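Local coordinates for protein polyketide synthase (Lyngbya majuscula 19L, PDB 3QIT) that releases the curacin A chain as a polyketide-synthase thioesterase, probably by thioester hydrolysis followed by sulfate elimination and decarboxylation that leave a terminal alkene, at residues G12-C17 with D60-G65; T80-I85 with A106-A111; C19-P24 with V56-L61; Q38-Q43 with Y183-R188. One frame throughout, in Å; residues are numbered along the deposited sequence.

Contact 1 (G12-C17 with D60-G65)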
loop_
_atom_site.group_PDB
_atom_site.type_symbol
_atom_site.label_atom_id
_atom_site.label_comp_id
_atom_site.label_asym_id
_atom_site.label_seq_id
_atom_site.Cartn_x
_atom_site.Cartn_y
_atom_site.Cartn_z
ATOM N N GLY B 12 -13.881 -1.373 -3.091
ATOM C CA GLY B 12 -12.638 -1.722 -3.793
ATOM C C GLY B 12 -12.595 -3.161 -4.292
ATOM O O GLY B 12 -11.524 -3.751 -4.390
ATOM N N GLY B 13 -13.759 -3.744 -4.574
ATOM C CA GLY B 13 -13.816 -5.126 -5.027
ATOM C C GLY B 13 -13.824 -6.123 -3.890
ATOM O O GLY B 13 -13.722 -7.323 -4.114
ATOM N N ASN B 14 -13.973 -5.626 -2.664
ATOM C CA ASN B 14 -13.903 -6.477 -1.482
ATOM C C ASN B 14 -15.151 -6.251 -0.644
ATOM O O ASN B 14 -15.974 -5.414 -0.987
ATOM C CB ASN B 14 -12.671 -6.111 -0.677
ATOM C CG ASN B 14 -11.397 -6.486 -1.384
ATOM O OD1 ASN B 14 -11.078 -7.652 -1.484
ATOM N ND2 ASN B 14 -10.652 -5.490 -1.858
ATOM N N GLN B 15 -15.294 -7.009 0.436
ATOM C CA GLN B 15 -16.504 -6.867 1.275
ATOM C C GLN B 15 -16.098 -6.468 2.670
ATOM O O GLN B 15 -15.227 -7.098 3.285
ATOM C CB GLN B 15 -17.258 -8.196 1.296
ATOM C CG GLN B 15 -17.787 -8.605 -0.088
ATOM C CD GLN B 15 -18.953 -7.745 -0.527
ATOM O OE1 GLN B 15 -19.742 -7.302 0.298
ATOM N NE2 GLN B 15 -19.065 -7.499 -1.841
ATOM N N ILE B 16 -16.741 -5.426 3.186
ATOM C CA ILE B 16 -16.508 -5.009 4.574
ATOM C C ILE B 16 -17.672 -5.537 5.412
ATOM O O ILE B 16 -18.805 -5.203 5.138
ATOM C CB ILE B 16 -16.506 -3.474 4.680
ATOM C CG1 ILE B 16 -15.362 -2.877 3.841
ATOM C CG2 ILE B 16 -16.355 -3.037 6.176
ATOM C CD1 ILE B 16 -15.483 -1.349 3.673
ATOM N N CYS B 17 -17.381 -6.287 6.469
ATOM C CA CYS B 17 -18.440 -6.702 7.401
ATOM C C CYS B 17 -18.613 -5.628 8.471
ATOM O O CYS B 17 -17.638 -5.271 9.154
ATOM C CB CYS B 17 -18.067 -8.018 8.099
ATOM S SG CYS B 17 -19.446 -8.565 9.199
ATOM N N ASP B 60 -15.208 -5.003 10.752
ATOM C CA ASP B 60 -14.032 -5.866 10.718
ATOM C C ASP B 60 -13.042 -5.206 9.739
ATOM O O ASP B 60 -13.377 -4.938 8.571
ATOM C CB ASP B 60 -14.387 -7.259 10.166
ATOM C CG ASP B 60 -15.212 -8.126 11.127
ATOM O OD1 ASP B 60 -15.013 -8.103 12.358
ATOM O OD2 ASP B 60 -16.076 -8.877 10.621
ATOM N N LEU B 61 -11.809 -4.978 10.156
ATOM C CA LEU B 61 -10.801 -4.479 9.223
ATOM C C LEU B 61 -10.540 -5.547 8.161
ATOM O O LEU B 61 -10.759 -6.738 8.436
ATOM C CB LEU B 61 -9.525 -4.101 9.982
ATOM C CG LEU B 61 -9.670 -2.943 10.973
ATOM C CD1 LEU B 61 -8.353 -2.758 11.738
ATOM C CD2 LEU B 61 -10.102 -1.642 10.244
ATOM N N PHE B 62 -10.116 -5.154 6.954
ATOM C CA PHE B 62 -9.847 -6.170 5.912
ATOM C C PHE B 62 -8.871 -7.212 6.437
ATOM O O PHE B 62 -7.965 -6.896 7.221
ATOM C CB PHE B 62 -9.286 -5.552 4.627
ATOM C CG PHE B 62 -10.329 -4.840 3.775
ATOM C CD1 PHE B 62 -11.507 -5.481 3.392
ATOM C CD2 PHE B 62 -10.095 -3.548 3.345
ATOM C CE1 PHE B 62 -12.485 -4.784 2.589
ATOM C CE2 PHE B 62 -11.029 -2.866 2.547
ATOM C CZ PHE B 62 -12.225 -3.487 2.173
ATOM N N GLY B 63 -9.104 -8.464 6.051
ATOM C CA GLY B 63 -8.318 -9.588 6.554
ATOM C C GLY B 63 -8.673 -10.087 7.951
ATOM O O GLY B 63 -8.091 -11.059 8.415
ATOM N N HIS B 64 -9.620 -9.425 8.622
ATOM C CA HIS B 64 -9.997 -9.767 10.002
ATOM C C HIS B 64 -11.465 -10.164 10.014
ATOM O O HIS B 64 -12.235 -9.759 9.143
ATOM C CB HIS B 64 -9.877 -8.537 10.914
ATOM C CG HIS B 64 -8.466 -8.068 11.134
ATOM N ND1 HIS B 64 -7.720 -7.429 10.163
ATOM C CD2 HIS B 64 -7.684 -8.122 12.236
ATOM C CE1 HIS B 64 -6.532 -7.114 10.657
ATOM N NE2 HIS B 64 -6.478 -7.537 11.910
ATOM N N GLY B 65 -11.851 -10.964 10.998
ATOM C CA GLY B 65 -13.279 -11.262 11.236
ATOM C C GLY B 65 -13.926 -11.862 10.003
ATOM O O GLY B 65 -13.397 -12.808 9.425
#
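The backbones of 12-17 and 60-65 draw together at one end, where Asp-60 N donates to Cys-17 O at 2.9 Å, the donor lying nearly along the C=O axis of Cys-17 and the N-H...O angle being 166°. In this alpha/beta hydrolase fold the bond joins the middle of strand 14-21 to the start of the loop that leaves strand 55-59. Beyond it the loop turns away through a type II beta turn from Leu-61 to His-64, with Gly-63 at positive phi, and His-64 ND1 bonds back to Phe-62 O at 3.0 Å. Phe-62 reaches across to the strand instead. Its CG stands anti to its own carbonyl carbon, and the ring's far end, CE1 and CZ, does the touching. Asn-14 CB sits 3.5 Å from Phe-62 CE1, Ile-16 CG1 comes obliquely to 3.6 Å from Phe-62 CZ, and Gln-15 O lies at the ring edge near its plane. Met-72 of the second subunit packs on both Asn-14 and Phe-62, so this corner belongs to the dimer contact as well. The Asp-60 carboxylate is well gripped from outside: OD1 accepts from Gly-39 N, while OD2 takes Arg-66 N and a salt bridge to Arg-188, which would probably keep it ionised. Cys-17, with SG anti to its backbone N, offers its CB to that same carboxylate, 3.3 Å from Asp-60 OD2.

Contact 2 (T80-I85 with A106-A111)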
loop_
_atom_site.group_PDB
_atom_site.type_symbol
_atom_site.label_atom_id
_atom_site.label_comp_id
_atom_site.label_asym_id
_atom_site.label_seq_id
_atom_site.Cartn_x
_atom_site.Cartn_y
_atom_site.Cartn_z
ATOM N N THR B 80 -4.697 1.668 3.349
ATOM C CA THR B 80 -5.846 0.823 3.037
ATOM C C THR B 80 -6.853 0.767 4.182
ATOM O O THR B 80 -8.048 0.974 3.964
ATOM C CB THR B 80 -5.408 -0.598 2.655
ATOM O OG1 THR B 80 -4.713 -0.546 1.400
ATOM C CG2 THR B 80 -6.619 -1.535 2.563
ATOM N N PHE B 81 -6.391 0.498 5.411
ATOM C CA PHE B 81 -7.345 0.517 6.539
ATOM C C PHE B 81 -7.993 1.880 6.736
ATOM O O PHE B 81 -9.185 1.969 7.097
ATOM C CB PHE B 81 -6.682 0.062 7.850
ATOM C CG PHE B 81 -6.220 -1.387 7.833
ATOM C CD1 PHE B 81 -7.050 -2.400 7.340
ATOM C CD2 PHE B 81 -4.985 -1.746 8.368
ATOM C CE1 PHE B 81 -6.651 -3.728 7.337
ATOM C CE2 PHE B 81 -4.562 -3.086 8.361
ATOM C CZ PHE B 81 -5.400 -4.085 7.849
ATOM N N LEU B 82 -7.226 2.951 6.547
ATOM C CA LEU B 82 -7.795 4.291 6.686
ATOM C C LEU B 82 -8.864 4.551 5.633
ATOM O O LEU B 82 -9.914 5.104 5.933
ATOM C CB LEU B 82 -6.705 5.351 6.605
ATOM C CG LEU B 82 -5.891 5.467 7.881
ATOM C CD1 LEU B 82 -4.749 6.457 7.674
ATOM C CD2 LEU B 82 -6.776 5.871 9.056
ATOM N N ALA B 83 -8.601 4.138 4.394
ATOM C CA ALA B 83 -9.583 4.310 3.331
ATOM C C ALA B 83 -10.852 3.508 3.630
ATOM O O ALA B 83 -11.962 3.925 3.283
ATOM C CB ALA B 83 -8.975 3.893 1.946
ATOM N N GLN B 84 -10.676 2.309 4.189
ATOM C CA GLN B 84 -11.783 1.450 4.562
ATOM C C GLN B 84 -12.634 2.146 5.626
ATOM O O GLN B 84 -13.859 2.147 5.523
ATOM C CB GLN B 84 -11.255 0.102 5.126
ATOM C CG GLN B 84 -12.362 -0.887 5.477
ATOM C CD GLN B 84 -11.872 -2.096 6.297
ATOM O OE1 GLN B 84 -10.662 -2.324 6.482
ATOM N NE2 GLN B 84 -12.831 -2.882 6.776
ATOM N N ILE B 85 -11.985 2.683 6.665
ATOM C CA ILE B 85 -12.738 3.408 7.720
ATOM C C ILE B 85 -13.463 4.665 7.159
ATOM O O ILE B 85 -14.617 4.910 7.493
ATOM C CB ILE B 85 -11.860 3.751 8.925
ATOM C CG1 ILE B 85 -11.406 2.471 9.614
ATOM C CG2 ILE B 85 -12.614 4.669 9.940
ATOM C CD1 ILE B 85 -10.220 2.659 10.521
ATOM N N ALA B 106 -6.937 2.619 17.719
ATOM C CA ALA B 106 -6.834 3.979 18.243
ATOM C C ALA B 106 -5.950 4.833 17.340
ATOM O O ALA B 106 -6.256 5.996 17.083
ATOM C CB ALA B 106 -6.277 3.957 19.672
ATOM N N MET B 107 -4.853 4.248 16.842
ATOM C CA MET B 107 -3.984 4.938 15.872
ATOM C C MET B 107 -4.809 5.280 14.626
ATOM O O MET B 107 -4.794 6.407 14.174
ATOM C CB MET B 107 -2.772 4.066 15.472
ATOM C CG MET B 107 -1.844 4.734 14.462
ATOM S SD MET B 107 -2.405 4.604 12.738
ATOM C CE MET B 107 -2.230 2.846 12.389
ATOM N N LEU B 108 -5.560 4.309 14.107
ATOM C CA LEU B 108 -6.403 4.572 12.926
ATOM C C LEU B 108 -7.463 5.636 13.189
ATOM O O LEU B 108 -7.735 6.483 12.328
ATOM C CB LEU B 108 -7.043 3.293 12.367
ATOM C CG LEU B 108 -6.006 2.320 11.774
ATOM C CD1 LEU B 108 -6.633 0.899 11.668
ATOM C CD2 LEU B 108 -5.516 2.789 10.410
ATOM N N ALA B 109 -8.040 5.581 14.381
ATOM C CA ALA B 109 -9.028 6.561 14.799
ATOM C C ALA B 109 -8.425 7.953 14.824
ATOM O O ALA B 109 -9.073 8.901 14.384
ATOM C CB ALA B 109 -9.601 6.194 16.157
ATOM N N THR B 110 -7.194 8.096 15.320
ATOM C CA THR B 110 -6.561 9.433 15.330
ATOM C C THR B 110 -6.364 9.971 13.912
ATOM O O THR B 110 -6.529 11.169 13.651
ATOM C CB THR B 110 -5.198 9.518 16.092
ATOM O OG1 THR B 110 -4.193 8.728 15.440
ATOM C CG2 THR B 110 -5.340 9.080 17.533
ATOM N N ALA B 111 -5.999 9.095 12.998
ATOM C CA ALA B 111 -5.762 9.530 11.639
ATOM C C ALA B 111 -7.059 9.962 10.982
ATOM O O ALA B 111 -7.132 11.039 10.373
ATOM C CB ALA B 111 -5.050 8.448 10.846
#
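Helices 78-91 and 104-115 of the alpha/beta hydrolase fold cross at -65°, their short segments 10.0 Å apart at the axes, and only apolar side chains meet, with no hydrogen bond across. The main bump is Leu-108, which points toward helix 78-91 and enters the hollow between Phe-81, Leu-82 and Ile-85. Leu-108 CD1 and CD2 straddle Phe-81 CB, each 3.9 Å from it, and Leu-108 CD2 goes on to meet Leu-82 CD2 at 3.6 Å. Behind them Ile-85 crosses obliquely and lays CD1 against the root of the same side chain, 3.7 Å from Leu-108 CB. An alanine in place of Leu-108 would remove CG and both methyls and would probably leave Phe-81 and Leu-82 poorly packed, loosening the helix fit. The return bump is Leu-82, whose CG lies anti to its carbonyl carbon; its branch end drops into the shallow dip at Ala-111, whose side chain is a single methyl. Leu-144 of the second subunit packs on Leu-82 and Ala-111, and Leu-108 touches residues of the probable nucleophile elbow at the start of its helix. Leu-82 CD2 is the tightest point, 3.5 Å from Leu-108 O and 3.6 Å from Ala-111 CB.

Contact 3 (C19-P24 with V56-L61)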
loop_
_atom_site.group_PDB
_atom_site.type_symbol
_atom_site.label_atom_id
_atom_site.label_comp_id
_atom_site.label_asym_id
_atom_site.label_seq_id
_atom_site.Cartn_x
_atom_site.Cartn_y
_atom_site.Cartn_z
ATOM N N CYS B 19 -20.277 -5.051 12.009
ATOM C CA CYS B 19 -20.991 -5.644 13.131
ATOM C C CYS B 19 -21.730 -4.513 13.811
ATOM O O CYS B 19 -21.171 -3.429 13.980
ATOM C CB CYS B 19 -20.038 -6.246 14.144
ATOM S SG CYS B 19 -18.983 -7.563 13.486
ATOM N N SER B 20 -22.984 -4.732 14.174
ATOM C CA SER B 20 -23.730 -3.668 14.825
ATOM C C SER B 20 -24.649 -4.174 15.927
ATOM O O SER B 20 -25.117 -5.319 15.898
ATOM C CB SER B 20 -24.541 -2.851 13.806
ATOM O OG SER B 20 -25.637 -3.595 13.318
ATOM N N TRP B 21 -24.882 -3.299 16.909
ATOM C CA TRP B 21 -25.794 -3.564 18.009
ATOM C C TRP B 21 -26.666 -2.336 18.151
ATOM O O TRP B 21 -26.199 -1.212 17.959
ATOM C CB TRP B 21 -25.040 -3.778 19.330
ATOM C CG TRP B 21 -24.083 -4.929 19.348
ATOM C CD1 TRP B 21 -24.302 -6.165 19.866
ATOM C CD2 TRP B 21 -22.744 -4.934 18.838
ATOM N NE1 TRP B 21 -23.176 -6.947 19.715
ATOM C CE2 TRP B 21 -22.198 -6.208 19.107
ATOM C CE3 TRP B 21 -21.940 -3.968 18.219
ATOM C CZ2 TRP B 21 -20.886 -6.564 18.725
ATOM C CZ3 TRP B 21 -20.629 -4.322 17.834
ATOM C CH2 TRP B 21 -20.120 -5.598 18.114
ATOM N N GLY B 22 -27.938 -2.546 18.469
ATOM C CA GLY B 22 -28.831 -1.421 18.758
ATOM C C GLY B 22 -29.636 -0.990 17.553
ATOM O O GLY B 22 -29.484 -1.559 16.482
ATOM N N SER B 23 -30.514 0.004 17.735
ATOM C CA SER B 23 -31.466 0.416 16.691
ATOM C C SER B 23 -30.795 1.271 15.625
ATOM O O SER B 23 -30.075 2.205 15.967
ATOM C CB SER B 23 -32.626 1.222 17.302
ATOM O OG SER B 23 -33.203 0.572 18.423
ATOM N N PRO B 24 -31.050 0.977 14.331
ATOM C CA PRO B 24 -30.438 1.709 13.218
ATOM C C PRO B 24 -30.658 3.229 13.222
ATOM O O PRO B 24 -29.882 3.944 12.599
ATOM C CB PRO B 24 -31.086 1.071 11.973
ATOM C CG PRO B 24 -32.303 0.359 12.486
ATOM C CD PRO B 24 -31.901 -0.123 13.842
ATOM N N VAL B 56 -24.259 0.975 17.889
ATOM C CA VAL B 56 -22.814 0.731 17.943
ATOM C C VAL B 56 -22.431 -0.034 16.669
ATOM O O VAL B 56 -23.034 -1.039 16.336
ATOM C CB VAL B 56 -22.426 -0.101 19.193
ATOM C CG1 VAL B 56 -20.933 -0.260 19.277
ATOM C CG2 VAL B 56 -23.002 0.557 20.493
ATOM N N VAL B 57 -21.437 0.480 15.962
ATOM C CA VAL B 57 -21.010 -0.111 14.703
ATOM C C VAL B 57 -19.506 -0.398 14.820
ATOM O O VAL B 57 -18.723 0.492 15.150
ATOM C CB VAL B 57 -21.255 0.862 13.524
ATOM C CG1 VAL B 57 -20.655 0.302 12.239
ATOM C CG2 VAL B 57 -22.747 1.134 13.330
ATOM N N ALA B 58 -19.110 -1.648 14.538
ATOM C CA ALA B 58 -17.723 -2.058 14.643
ATOM C C ALA B 58 -17.379 -2.836 13.365
ATOM O O ALA B 58 -17.692 -4.011 13.265
ATOM C CB ALA B 58 -17.500 -2.934 15.910
ATOM N N PRO B 59 -16.709 -2.191 12.410
ATOM C CA PRO B 59 -16.294 -2.889 11.170
ATOM C C PRO B 59 -15.198 -3.881 11.474
ATOM O O PRO B 59 -14.354 -3.642 12.354
ATOM C CB PRO B 59 -15.722 -1.768 10.298
ATOM C CG PRO B 59 -15.360 -0.695 11.247
ATOM C CD PRO B 59 -16.324 -0.767 12.387
ATOM N N ASP B 60 -15.208 -5.003 10.752
ATOM C CA ASP B 60 -14.032 -5.866 10.718
ATOM C C ASP B 60 -13.042 -5.206 9.739
ATOM O O ASP B 60 -13.377 -4.938 8.571
ATOM C CB ASP B 60 -14.387 -7.259 10.166
ATOM C CG ASP B 60 -15.212 -8.126 11.127
ATOM O OD1 ASP B 60 -15.013 -8.103 12.358
ATOM O OD2 ASP B 60 -16.076 -8.877 10.621
ATOM N N LEU B 61 -11.809 -4.978 10.156
ATOM C CA LEU B 61 -10.801 -4.479 9.223
ATOM C C LEU B 61 -10.540 -5.547 8.161
ATOM O O LEU B 61 -10.759 -6.738 8.436
ATOM C CB LEU B 61 -9.525 -4.101 9.982
ATOM C CG LEU B 61 -9.670 -2.943 10.973
ATOM C CD1 LEU B 61 -8.353 -2.758 11.738
ATOM C CD2 LEU B 61 -10.102 -1.642 10.244
#
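Trp-21 CG stands anti to its own carbonyl carbon (chi1 -61°), and chi2 of -99° sets the indole crosswise so that its six-membered ring extends edge-on toward the neighbouring strand. Val-56, with CG1 anti to its backbone N (chi1 -176°), brings that methyl 4.0 Å from Trp-21 CE3. Two residues along, Ala-58 CB meets the indole edge in its plane, 3.9 Å from Trp-21 CZ3. At the other end of the indole, NE1 bonds to Gln-43 OE1, which helps fix the ring's rotation. Cys-19 shares this face of the sheet with them; Ser-20 and Val-57 point to the opposite one and form a non-hydrogen-bonded pair between the hydrogen-bonded pairs Cys-19/Ala-58 and Trp-21/Val-56. Ala-58 N reaches Cys-19 O at 2.8 Å, in the carbonyl plane; the return bond from Cys-19 N to Ala-58 O is 3.1 Å, its donor well above the carbonyl plane. Val-56 O accepts Trp-21 N at 3.0 Å and also a CA-H...O contact from Ser-20 CA. Helix 43-51 packs on Trp-21 and Val-56. Such antiparallel pairing, between strand 14-21 and the edge of the parallel strands, is characteristic of the N-terminal part of the alpha/beta hydrolase sheet.

Contact 4 (Q38-Q43 with Y183-R188)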
loop_
_atom_site.group_PDB
_atom_site.type_symbol
_atom_site.label_atom_id
_atom_site.label_comp_id
_atom_site.label_asym_id
_atom_site.label_seq_id
_atom_site.Cartn_x
_atom_site.Cartn_y
_atom_site.Cartn_z
ATOM N N GLN B 38 -11.438 -8.348 15.886
ATOM C CA GLN B 38 -12.605 -8.381 15.001
ATOM C C GLN B 38 -13.665 -7.500 15.631
ATOM O O GLN B 38 -13.566 -7.159 16.811
ATOM C CB GLN B 38 -13.153 -9.823 14.880
ATOM C CG GLN B 38 -13.432 -10.483 16.224
ATOM C CD GLN B 38 -14.021 -11.873 16.081
ATOM O OE1 GLN B 38 -14.938 -12.099 15.291
ATOM N NE2 GLN B 38 -13.474 -12.822 16.832
ATOM N N GLY B 39 -14.662 -7.118 14.852
ATOM C CA GLY B 39 -15.695 -6.200 15.378
ATOM C C GLY B 39 -16.440 -6.757 16.565
ATOM O O GLY B 39 -16.779 -6.017 17.500
ATOM N N LEU B 40 -16.634 -8.077 16.572
ATOM C CA LEU B 40 -17.308 -8.750 17.679
ATOM C C LEU B 40 -16.583 -8.582 19.021
ATOM O O LEU B 40 -17.222 -8.656 20.049
ATOM C CB LEU B 40 -17.536 -10.231 17.349
ATOM C CG LEU B 40 -18.115 -11.150 18.419
ATOM C CD1 LEU B 40 -19.514 -10.743 18.819
ATOM C CD2 LEU B 40 -18.094 -12.580 17.957
ATOM N N ALA B 41 -15.283 -8.264 19.007
ATOM C CA ALA B 41 -14.531 -8.090 20.254
ATOM C C ALA B 41 -15.062 -6.911 21.084
ATOM O O ALA B 41 -14.753 -6.801 22.262
ATOM C CB ALA B 41 -12.997 -7.903 19.954
ATOM N N TRP B 42 -15.847 -6.037 20.447
ATOM C CA TRP B 42 -16.435 -4.882 21.126
ATOM C C TRP B 42 -17.723 -5.207 21.841
ATOM O O TRP B 42 -18.297 -4.322 22.463
ATOM C CB TRP B 42 -16.715 -3.753 20.115
ATOM C CG TRP B 42 -15.457 -3.038 19.671
ATOM C CD1 TRP B 42 -14.815 -3.186 18.475
ATOM C CD2 TRP B 42 -14.683 -2.116 20.446
ATOM N NE1 TRP B 42 -13.692 -2.377 18.446
ATOM C CE2 TRP B 42 -13.590 -1.714 19.647
ATOM C CE3 TRP B 42 -14.817 -1.578 21.740
ATOM C CZ2 TRP B 42 -12.630 -0.778 20.089
ATOM C CZ3 TRP B 42 -13.862 -0.646 22.181
ATOM C CH2 TRP B 42 -12.771 -0.267 21.361
ATOM N N GLN B 43 -18.181 -6.458 21.778
ATOM C CA GLN B 43 -19.551 -6.766 22.247
ATOM C C GLN B 43 -19.826 -6.365 23.697
ATOM O O GLN B 43 -20.913 -5.861 24.015
ATOM C CB GLN B 43 -19.860 -8.248 22.054
ATOM C CG GLN B 43 -21.264 -8.620 22.549
ATOM C CD GLN B 43 -21.844 -9.779 21.795
ATOM O OE1 GLN B 43 -22.418 -9.602 20.732
ATOM N NE2 GLN B 43 -21.726 -10.969 22.351
ATOM N N TYR B 183 -15.377 -18.318 23.587
ATOM C CA TYR B 183 -15.981 -19.245 22.645
ATOM C C TYR B 183 -16.711 -18.538 21.503
ATOM O O TYR B 183 -16.530 -18.880 20.350
ATOM C CB TYR B 183 -16.930 -20.196 23.379
ATOM C CG TYR B 183 -17.404 -21.278 22.461
ATOM C CD1 TYR B 183 -16.655 -22.457 22.299
ATOM C CD2 TYR B 183 -18.541 -21.098 21.684
ATOM C CE1 TYR B 183 -17.075 -23.452 21.421
ATOM C CE2 TYR B 183 -18.972 -22.076 20.807
ATOM C CZ TYR B 183 -18.240 -23.242 20.678
ATOM O OH TYR B 183 -18.688 -24.197 19.804
ATOM N N ILE B 184 -17.533 -17.547 21.831
ATOM C CA ILE B 184 -18.229 -16.739 20.840
ATOM C C ILE B 184 -17.249 -16.117 19.785
ATOM O O ILE B 184 -17.504 -16.135 18.554
ATOM C CB ILE B 184 -19.087 -15.682 21.613
ATOM C CG1 ILE B 184 -20.337 -16.393 22.176
ATOM C CG2 ILE B 184 -19.446 -14.485 20.747
ATOM C CD1 ILE B 184 -21.056 -15.632 23.286
ATOM N N LEU B 185 -16.134 -15.602 20.272
ATOM C CA LEU B 185 -15.107 -14.991 19.399
ATOM C C LEU B 185 -14.476 -16.044 18.481
ATOM O O LEU B 185 -14.429 -15.864 17.279
ATOM C CB LEU B 185 -14.042 -14.335 20.252
ATOM C CG LEU B 185 -14.516 -13.054 20.950
ATOM C CD1 LEU B 185 -13.525 -12.692 22.063
ATOM C CD2 LEU B 185 -14.647 -11.934 19.957
ATOM N N ALA B 186 -14.080 -17.178 19.064
ATOM C CA ALA B 186 -13.443 -18.260 18.277
ATOM C C ALA B 186 -14.385 -18.852 17.223
ATOM O O ALA B 186 -13.963 -19.164 16.115
ATOM C CB ALA B 186 -12.911 -19.365 19.209
ATOM N N GLN B 187 -15.653 -19.063 17.606
ATOM C CA GLN B 187 -16.731 -19.477 16.720
ATOM C C GLN B 187 -16.786 -18.637 15.455
ATOM O O GLN B 187 -16.906 -19.171 14.353
ATOM C CB GLN B 187 -18.049 -19.328 17.527
ATOM C CG GLN B 187 -19.381 -19.642 16.875
ATOM C CD GLN B 187 -20.537 -19.524 17.913
ATOM O OE1 GLN B 187 -20.857 -18.433 18.380
ATOM N NE2 GLN B 187 -21.139 -20.647 18.267
ATOM N N ARG B 188 -16.616 -17.329 15.606
ATOM C CA ARG B 188 -16.732 -16.434 14.472
ATOM C C ARG B 188 -15.521 -16.501 13.526
ATOM O O ARG B 188 -15.655 -16.310 12.318
ATOM C CB ARG B 188 -16.982 -14.997 14.946
ATOM C CG ARG B 188 -17.314 -14.049 13.810
ATOM C CD ARG B 188 -18.045 -12.823 14.319
ATOM N NE ARG B 188 -18.420 -11.930 13.218
ATOM C CZ ARG B 188 -17.690 -10.910 12.756
ATOM N NH1 ARG B 188 -16.500 -10.643 13.274
ATOM N NH2 ARG B 188 -18.163 -10.156 11.755
#
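Gln-38 and Arg-188 lie alongside each other, running head to tail, with amide and guanidinium planes 28° apart and so nearly coplanar. Arg-188 runs extended from CG to NE, and its NH1 gives a 2.9 Å bond to Gln-38 OE1 on a lone pair of the amide oxygen; that oxygen lies in the guanidinium plane. Gln-38 starts in the crowded position, CG between the backbone N and carbonyl carbon (chi1 53°), then extends toward helix 179-188. There Gln-38 NE2 donates to Leu-185 O at 3.2 Å, approaching from above the carbonyl plane. One amide thus ties the arginine side chain to the backbone of the helix that carries it. An alanine for Gln-38 would remove both bonds and would probably leave the guanidinium less firmly placed. Beside this polar pair, Leu-40 has CG anti to the backbone N (chi1 175°) and lays CD2 between Ile-184 and Arg-188. It crosses Ile-184 at about a right angle, Leu-40 CD2 being 3.6 Å from Ile-184 CG2, and obliquely meets the aliphatic part of the arginine, Leu-40 CD2 to Arg-188 CD at 3.6 Å. Leu-185 CD2 also packs on Leu-40, 3.9 Å from Leu-40 CG, and comes close to Ala-41 N. Arg-188 also makes salt bridges through NE to Glu-6 and through NH2 to Asp-60. In the fold, helix 179-188 packs on helix 163-173 through Leu-185, and its Arg-188 reaches Cys-17 and Cys-19 of strand 14-21; the short 3-10 turn at 39-42 leads directly into helix 43-51.

Contacts 1, 3 and 4 cluster on one flank of the alpha/beta hydrolase domain, their centres about 12 to 15 Å apart. Contact 2 lies about 13 Å from contact 1 and 16 Å from contact 3, centre to centre, and touches both; only contact 4 is remote from it, with nearest atoms about 7 Å apart. Contacts 1 and 3 share strand 14-21, Asp-60 and Leu-61. Along the chain, contact 4 crosses both and encloses contact 2, which follows them in series. Asp-60 links contacts 1 and 3 to the others: its carboxylate meets Gly-39 and Arg-188 of contact 4, its carbonyl Gln-84 of contact 2. Sheet, loop and helices are thereby tied together; contacts 1 and 2 border the second subunit.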